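Botulinum neurotoxin type G (PDB 3MPP) binds the surface of host nerve cells through its receptor-binding domain and delivers its protease light chain into the cytosol. Local coordinates at residues L87-T92 with I187-T192; D237-L242 with G282-I287. The protein carries 4 engineered substitutions. One frame throughout, in Å; residues are numbered along the deposited sequence.

Contact 1 of 2, residues L87-T92 with I187-T192; sequences LQNEYT and INCTDT
Thr92 and Ile187 form an antiparallel hydrogen-bonded pair, Thr92 N giving to Ile187 O at 3.0 Å and Ile187 N to Thr92 O at 2.9 Å, and beyond this pair the 187-192 chain turns into a loop. The two side chains of the pair lie side by side on the same face of the sheet, CB against CB. Where the backbone pairing stops, the amide of Asn89 takes over. Its first torsion, with CG anti to the backbone N (chi1 175°), carries CG toward the loop. Asn89 ND2 gives a nearly straight bond of 2.8 Å to Asn188 O, which lies in the amide plane. Its OD1 receives Thr190 N at 2.9 Å, the donor standing well above the carbonyl plane. One carboxamide thus grips the loop backbone at two points, which fixes the rotation of the amide. Cys189, between the two gripped residues, packs on Tyr91: CB touches Tyr91 CG at 3.6 Å, and SG sits over one ring face, 4.1 Å from the centroid, a sulfur-aromatic contact. A water bridges Glu90 O and Asn188 ND2. In this lectin-like N-terminal subdomain, the contact joins the connection from helix 83-88 into strand 90-98 to the loop between strands 181-187 and 195-204. Asn44 ND2 binds Cys189 O and Asp191 O on that loop, while strand 103-108 flanks strand 90-98 and pairs with Tyr91 through Ile107.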
loop_
_atom_site.group_PDB
_atom_site.type_symbol
_atom_site.label_atom_id
_atom_site.label_comp_id
_atom_site.label_asym_id
_atom_site.label_seq_id
_atom_site.Cartn_x
_atom_site.Cartn_y
_atom_site.Cartn_z
ATOM N N LEU A 87 4.181 -7.067 20.037
ATOM C CA LEU A 87 4.849 -8.341 19.787
ATOM C C LEU A 87 4.164 -9.556 20.411
ATOM O O LEU A 87 4.212 -10.649 19.856
ATOM C CB LEU A 87 6.295 -8.289 20.291
ATOM C CG LEU A 87 7.235 -7.447 19.441
ATOM C CD1 LEU A 87 8.648 -7.512 20.002
ATOM C CD2 LEU A 87 7.184 -7.953 18.014
ATOM N N GLN A 88 3.542 -9.373 21.570
ATOM C CA GLN A 88 3.102 -10.522 22.362
ATOM C C GLN A 88 1.604 -10.818 22.279
ATOM O O GLN A 88 1.161 -11.911 22.636
ATOM C CB GLN A 88 3.531 -10.337 23.819
ATOM C CG GLN A 88 5.051 -10.234 23.978
ATOM C CD GLN A 88 5.489 -10.123 25.426
ATOM O OE1 GLN A 88 4.768 -10.529 26.338
ATOM N NE2 GLN A 88 6.679 -9.574 25.645
ATOM N N ASN A 89 0.827 -9.848 21.812
ATOM C CA ASN A 89 -0.632 -10.000 21.790
ATOM C C ASN A 89 -1.114 -10.519 20.440
ATOM O O ASN A 89 -1.114 -9.793 19.446
ATOM C CB ASN A 89 -1.314 -8.680 22.179
ATOM C CG ASN A 89 -2.855 -8.712 22.053
ATOM O OD1 ASN A 89 -3.450 -7.755 21.561
ATOM N ND2 ASN A 89 -3.493 -9.778 22.533
ATOM N N GLU A 90 -1.480 -11.799 20.409
ATOM C CA GLU A 90 -2.078 -12.385 19.223
ATOM C C GLU A 90 -3.590 -12.277 19.317
ATOM O O GLU A 90 -4.190 -12.630 20.334
ATOM C CB GLU A 90 -1.654 -13.851 19.038
ATOM C CG GLU A 90 -2.220 -14.468 17.757
ATOM C CD GLU A 90 -1.922 -15.949 17.610
ATOM O OE1 GLU A 90 -1.116 -16.480 18.396
ATOM O OE2 GLU A 90 -2.502 -16.581 16.705
ATOM N N TYR A 91 -4.207 -11.766 18.262
ATOM C CA TYR A 91 -5.654 -11.615 18.253
ATOM C C TYR A 91 -6.219 -12.087 16.929
ATOM O O TYR A 91 -5.621 -11.883 15.880
ATOM C CB TYR A 91 -6.072 -10.161 18.538
ATOM C CG TYR A 91 -5.437 -9.131 17.625
ATOM C CD1 TYR A 91 -6.076 -8.711 16.459
ATOM C CD2 TYR A 91 -4.196 -8.582 17.931
ATOM C CE1 TYR A 91 -5.487 -7.757 15.613
ATOM C CE2 TYR A 91 -3.600 -7.641 17.103
ATOM C CZ TYR A 91 -4.250 -7.232 15.951
ATOM O OH TYR A 91 -3.638 -6.312 15.144
ATOM N N THR A 92 -7.367 -12.746 17.000
ATOM C CA THR A 92 -8.062 -13.217 15.819
ATOM C C THR A 92 -8.682 -12.011 15.110
ATOM O O THR A 92 -9.078 -11.030 15.758
ATOM C CB THR A 92 -9.152 -14.226 16.240
ATOM O OG1 THR A 92 -8.533 -15.266 16.987
ATOM C CG2 THR A 92 -9.854 -14.836 15.037
ATOM N N ILE A 187 -10.606 -10.520 18.155
ATOM C CA ILE A 187 -10.780 -11.341 19.357
ATOM C C ILE A 187 -9.487 -11.420 20.155
ATOM O O ILE A 187 -8.446 -11.799 19.607
ATOM C CB ILE A 187 -11.196 -12.796 19.011
ATOM C CG1 ILE A 187 -12.333 -12.823 17.978
ATOM C CG2 ILE A 187 -11.568 -13.568 20.287
ATOM C CD1 ILE A 187 -13.581 -12.094 18.413
ATOM N N ASN A 188 -9.568 -11.090 21.442
ATOM C CA ASN A 188 -8.424 -11.129 22.359
ATOM C C ASN A 188 -7.384 -10.017 22.147
ATOM O O ASN A 188 -6.237 -10.136 22.594
ATOM C CB ASN A 188 -7.730 -12.495 22.315
ATOM C CG ASN A 188 -8.682 -13.642 22.573
ATOM O OD1 ASN A 188 -9.568 -13.552 23.432
ATOM N ND2 ASN A 188 -8.510 -14.737 21.822
ATOM N N CYS A 189 -7.769 -8.934 21.479
ATOM C CA CYS A 189 -6.833 -7.825 21.301
ATOM C C CYS A 189 -6.855 -6.920 22.535
ATOM O O CYS A 189 -7.916 -6.474 22.962
ATOM C CB CYS A 189 -7.170 -7.024 20.041
ATOM S SG CYS A 189 -6.019 -5.664 19.765
ATOM N N THR A 190 -5.689 -6.632 23.106
ATOM C CA THR A 190 -5.648 -5.885 24.362
ATOM C C THR A 190 -5.406 -4.374 24.198
ATOM O O THR A 190 -5.470 -3.617 25.159
ATOM C CB THR A 190 -4.609 -6.477 25.337
ATOM O OG1 THR A 190 -3.320 -6.450 24.722
ATOM C CG2 THR A 190 -4.972 -7.919 25.694
ATOM N N ASP A 191 -5.153 -3.934 22.978
ATOM C CA ASP A 191 -4.929 -2.519 22.714
ATOM C C ASP A 191 -6.246 -1.912 22.227
ATOM O O ASP A 191 -6.716 -2.257 21.147
ATOM C CB ASP A 191 -3.811 -2.394 21.665
ATOM C CG ASP A 191 -3.566 -0.961 21.218
ATOM O OD1 ASP A 191 -4.300 -0.058 21.660
ATOM O OD2 ASP A 191 -2.630 -0.748 20.415
ATOM N N THR A 192 -6.868 -1.045 23.030
ATOM C CA THR A 192 -8.196 -0.540 22.673
ATOM C C THR A 192 -8.161 0.377 21.453
ATOM O O THR A 192 -9.199 0.684 20.888
ATOM C CB THR A 192 -8.900 0.195 23.838
ATOM O OG1 THR A 192 -8.088 1.295 24.274
ATOM C CG2 THR A 192 -9.147 -0.775 25.018
HETATM O O HOH W 1 -6.059 -15.054 20.116
#

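Contact 2 of 2, residues D237-L242 with G282-I287; sequences DTQYYL and GLRFII
Arg284 carries Gln239 NE2 over the centre of one guanidinium face, 3.1 Å above the plane, and at the guanidinium edge a water that joins Arg284 NH1 to Tyr241 OH; Arg284 CG lies over one face of the Tyr241 ring, toward the rim, while Gly282 O meets that ring in plane at its edge. Thr238 CG2 covers one face of the Tyr240 ring. These groups lie beside the antiparallel pairing of strands 239-244 and 285-289 in the C-terminal beta-trefoil subdomain. A bend at chi3 (62°) sets Arg284 NE. Amide and guanidinium planes are 28° apart, and since both sides offer N-H groups there is no hydrogen bond between them. Asp313 takes both donors, OD1 in a salt bridge with Arg284 NE and OD2 in a hydrogen bond from Gln239 NE2; its charge would be expected to ease their approach. Tyr240 and Phe285 make the hydrogen-bonded pair, with Phe285 N to Tyr240 O at 2.8 Å and Tyr240 N to Phe285 O at 2.9 Å. Tyr240 O also lies in plane at the Phe285 ring edge. Leu242 CD2 reaches Phe285 CE2 at 3.6 Å and Ile287 CD1 approaches Tyr240 CE2 at 3.9 Å. Strands 307-312 and 420-423 flank the pair. Waters link Thr238 N with Ile287 N and Leu242 N with Leu283 O. Beside the first of these waters, Asp237 N gives a nearly straight bond of 2.9 Å to Ile287 O.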
loop_
_atom_site.group_PDB
_atom_site.type_symbol
_atom_site.label_atom_id
_atom_site.label_comp_id
_atom_site.label_asym_id
_atom_site.label_seq_id
_atom_site.Cartn_x
_atom_site.Cartn_y
_atom_site.Cartn_z
ATOM N N ASP A 237 -5.437 17.841 -4.485
ATOM C CA ASP A 237 -5.729 18.698 -3.345
ATOM C C ASP A 237 -5.405 18.045 -2.005
ATOM O O ASP A 237 -6.042 18.340 -0.992
ATOM C CB ASP A 237 -7.204 19.141 -3.375
ATOM C CG ASP A 237 -7.562 19.924 -4.636
ATOM O OD1 ASP A 237 -6.648 20.425 -5.332
ATOM O OD2 ASP A 237 -8.766 20.044 -4.930
ATOM N N THR A 238 -4.402 17.174 -1.995
ATOM C CA THR A 238 -4.023 16.437 -0.793
ATOM C C THR A 238 -2.523 16.590 -0.538
ATOM O O THR A 238 -1.710 16.424 -1.457
ATOM C CB THR A 238 -4.342 14.936 -0.981
ATOM O OG1 THR A 238 -5.741 14.788 -1.242
ATOM C CG2 THR A 238 -3.920 14.085 0.251
ATOM N N GLN A 239 -2.146 16.867 0.705
ATOM C CA GLN A 239 -0.720 17.023 1.025
ATOM C C GLN A 239 0.035 15.699 1.005
ATOM O O GLN A 239 -0.379 14.729 1.642
ATOM C CB GLN A 239 -0.542 17.707 2.374
ATOM C CG GLN A 239 -1.084 19.144 2.400
ATOM C CD GLN A 239 -1.192 19.655 3.811
ATOM O OE1 GLN A 239 -1.632 18.933 4.698
ATOM N NE2 GLN A 239 -0.760 20.886 4.038
ATOM N N TYR A 240 1.158 15.685 0.287
ATOM C CA TYR A 240 1.974 14.494 0.118
ATOM C C TYR A 240 3.451 14.817 0.282
ATOM O O TYR A 240 3.948 15.777 -0.315
ATOM C CB TYR A 240 1.832 13.957 -1.299
ATOM C CG TYR A 240 0.511 13.302 -1.631
ATOM C CD1 TYR A 240 0.012 12.251 -0.863
ATOM C CD2 TYR A 240 -0.212 13.705 -2.748
ATOM C CE1 TYR A 240 -1.203 11.630 -1.195
ATOM C CE2 TYR A 240 -1.423 13.100 -3.086
ATOM C CZ TYR A 240 -1.907 12.058 -2.308
ATOM O OH TYR A 240 -3.109 11.449 -2.651
ATOM N N TYR A 241 4.146 13.996 1.061
ATOM C CA TYR A 241 5.608 13.956 1.044
ATOM C C TYR A 241 6.034 13.010 -0.081
ATOM O O TYR A 241 5.221 12.245 -0.606
ATOM C CB TYR A 241 6.143 13.519 2.422
ATOM C CG TYR A 241 5.722 14.498 3.494
ATOM C CD1 TYR A 241 6.411 15.693 3.669
ATOM C CD2 TYR A 241 4.610 14.253 4.297
ATOM C CE1 TYR A 241 6.017 16.629 4.633
ATOM C CE2 TYR A 241 4.202 15.182 5.264
ATOM C CZ TYR A 241 4.919 16.359 5.424
ATOM O OH TYR A 241 4.540 17.269 6.371
ATOM N N LEU A 242 7.299 13.073 -0.467
ATOM C CA LEU A 242 7.730 12.418 -1.685
ATOM C C LEU A 242 8.728 11.321 -1.369
ATOM O O LEU A 242 9.638 11.492 -0.548
ATOM C CB LEU A 242 8.312 13.453 -2.661
ATOM C CG LEU A 242 8.512 13.101 -4.142
ATOM C CD1 LEU A 242 7.218 12.592 -4.810
ATOM C CD2 LEU A 242 9.084 14.300 -4.909
ATOM N N GLY A 282 10.727 16.851 4.316
ATOM C CA GLY A 282 10.983 17.551 3.064
ATOM C C GLY A 282 9.811 18.304 2.449
ATOM O O GLY A 282 8.869 18.689 3.138
ATOM N N LEU A 283 9.884 18.518 1.136
ATOM C CA LEU A 283 8.856 19.248 0.402
ATOM C C LEU A 283 7.505 18.601 0.599
ATOM O O LEU A 283 7.380 17.388 0.496
ATOM C CB LEU A 283 9.175 19.262 -1.093
ATOM C CG LEU A 283 10.536 19.912 -1.399
ATOM C CD1 LEU A 283 10.963 19.669 -2.837
ATOM C CD2 LEU A 283 10.449 21.380 -1.095
ATOM N N ARG A 284 6.497 19.423 0.856
ATOM C CA ARG A 284 5.136 18.931 0.925
ATOM C C ARG A 284 4.387 19.395 -0.328
ATOM O O ARG A 284 4.276 20.587 -0.579
ATOM C CB ARG A 284 4.474 19.430 2.202
ATOM C CG ARG A 284 3.130 18.768 2.499
ATOM C CD ARG A 284 2.661 19.163 3.875
ATOM N NE ARG A 284 2.440 20.598 3.987
ATOM C CZ ARG A 284 2.146 21.222 5.126
ATOM N NH1 ARG A 284 2.030 20.531 6.256
ATOM N NH2 ARG A 284 1.978 22.534 5.139
ATOM N N PHE A 285 3.924 18.439 -1.124
ATOM C CA PHE A 285 3.332 18.711 -2.425
ATOM C C PHE A 285 1.826 18.618 -2.379
ATOM O O PHE A 285 1.262 17.862 -1.584
ATOM C CB PHE A 285 3.803 17.666 -3.451
ATOM C CG PHE A 285 5.269 17.739 -3.775
ATOM C CD1 PHE A 285 5.713 18.492 -4.857
ATOM C CD2 PHE A 285 6.199 17.034 -3.019
ATOM C CE1 PHE A 285 7.069 18.565 -5.171
ATOM C CE2 PHE A 285 7.564 17.096 -3.324
ATOM C CZ PHE A 285 7.992 17.873 -4.406
ATOM N N ILE A 286 1.178 19.365 -3.269
ATOM C CA ILE A 286 -0.241 19.173 -3.541
ATOM C C ILE A 286 -0.410 19.032 -5.050
ATOM O O ILE A 286 0.019 19.890 -5.804
ATOM C CB ILE A 286 -1.088 20.337 -3.040
ATOM C CG1 ILE A 286 -1.009 20.409 -1.510
ATOM C CG2 ILE A 286 -2.538 20.192 -3.523
ATOM C CD1 ILE A 286 -1.646 21.650 -0.925
ATOM N N ILE A 287 -1.029 17.941 -5.477
ATOM C CA ILE A 287 -1.329 17.742 -6.887
ATOM C C ILE A 287 -2.562 18.544 -7.296
ATOM O O ILE A 287 -3.634 18.409 -6.688
ATOM C CB ILE A 287 -1.512 16.239 -7.201
ATOM C CG1 ILE A 287 -0.296 15.440 -6.692
ATOM C CG2 ILE A 287 -1.679 16.016 -8.688
ATOM C CD1 ILE A 287 -0.513 13.950 -6.750
HETATM O O HOH W 2 -2.597 16.164 -3.893
HETATM O O HOH W 3 1.813 17.614 6.925
HETATM O O HOH W 4 8.968 15.230 0.766
#

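In the fold
The two contacts lie in different halves of the receptor-binding domain: contact 1 in the lectin-like N-terminal subdomain, contact 2 in the C-terminal beta-trefoil. They follow in series along the chain, the first closing before the second opens, with helix 210-220 between them in sequence. Their centres are 35 Å apart and their nearest atoms about 23 Å; each joins segments of a single subdomain, and the two do not touch. Contact 1 closes 94 intervening residues rich in strand, contact 2 only 39. Neither reaches the inferred ganglioside-binding motif of Ser400 to Tyr403, which lies in the same subdomain as contact 2.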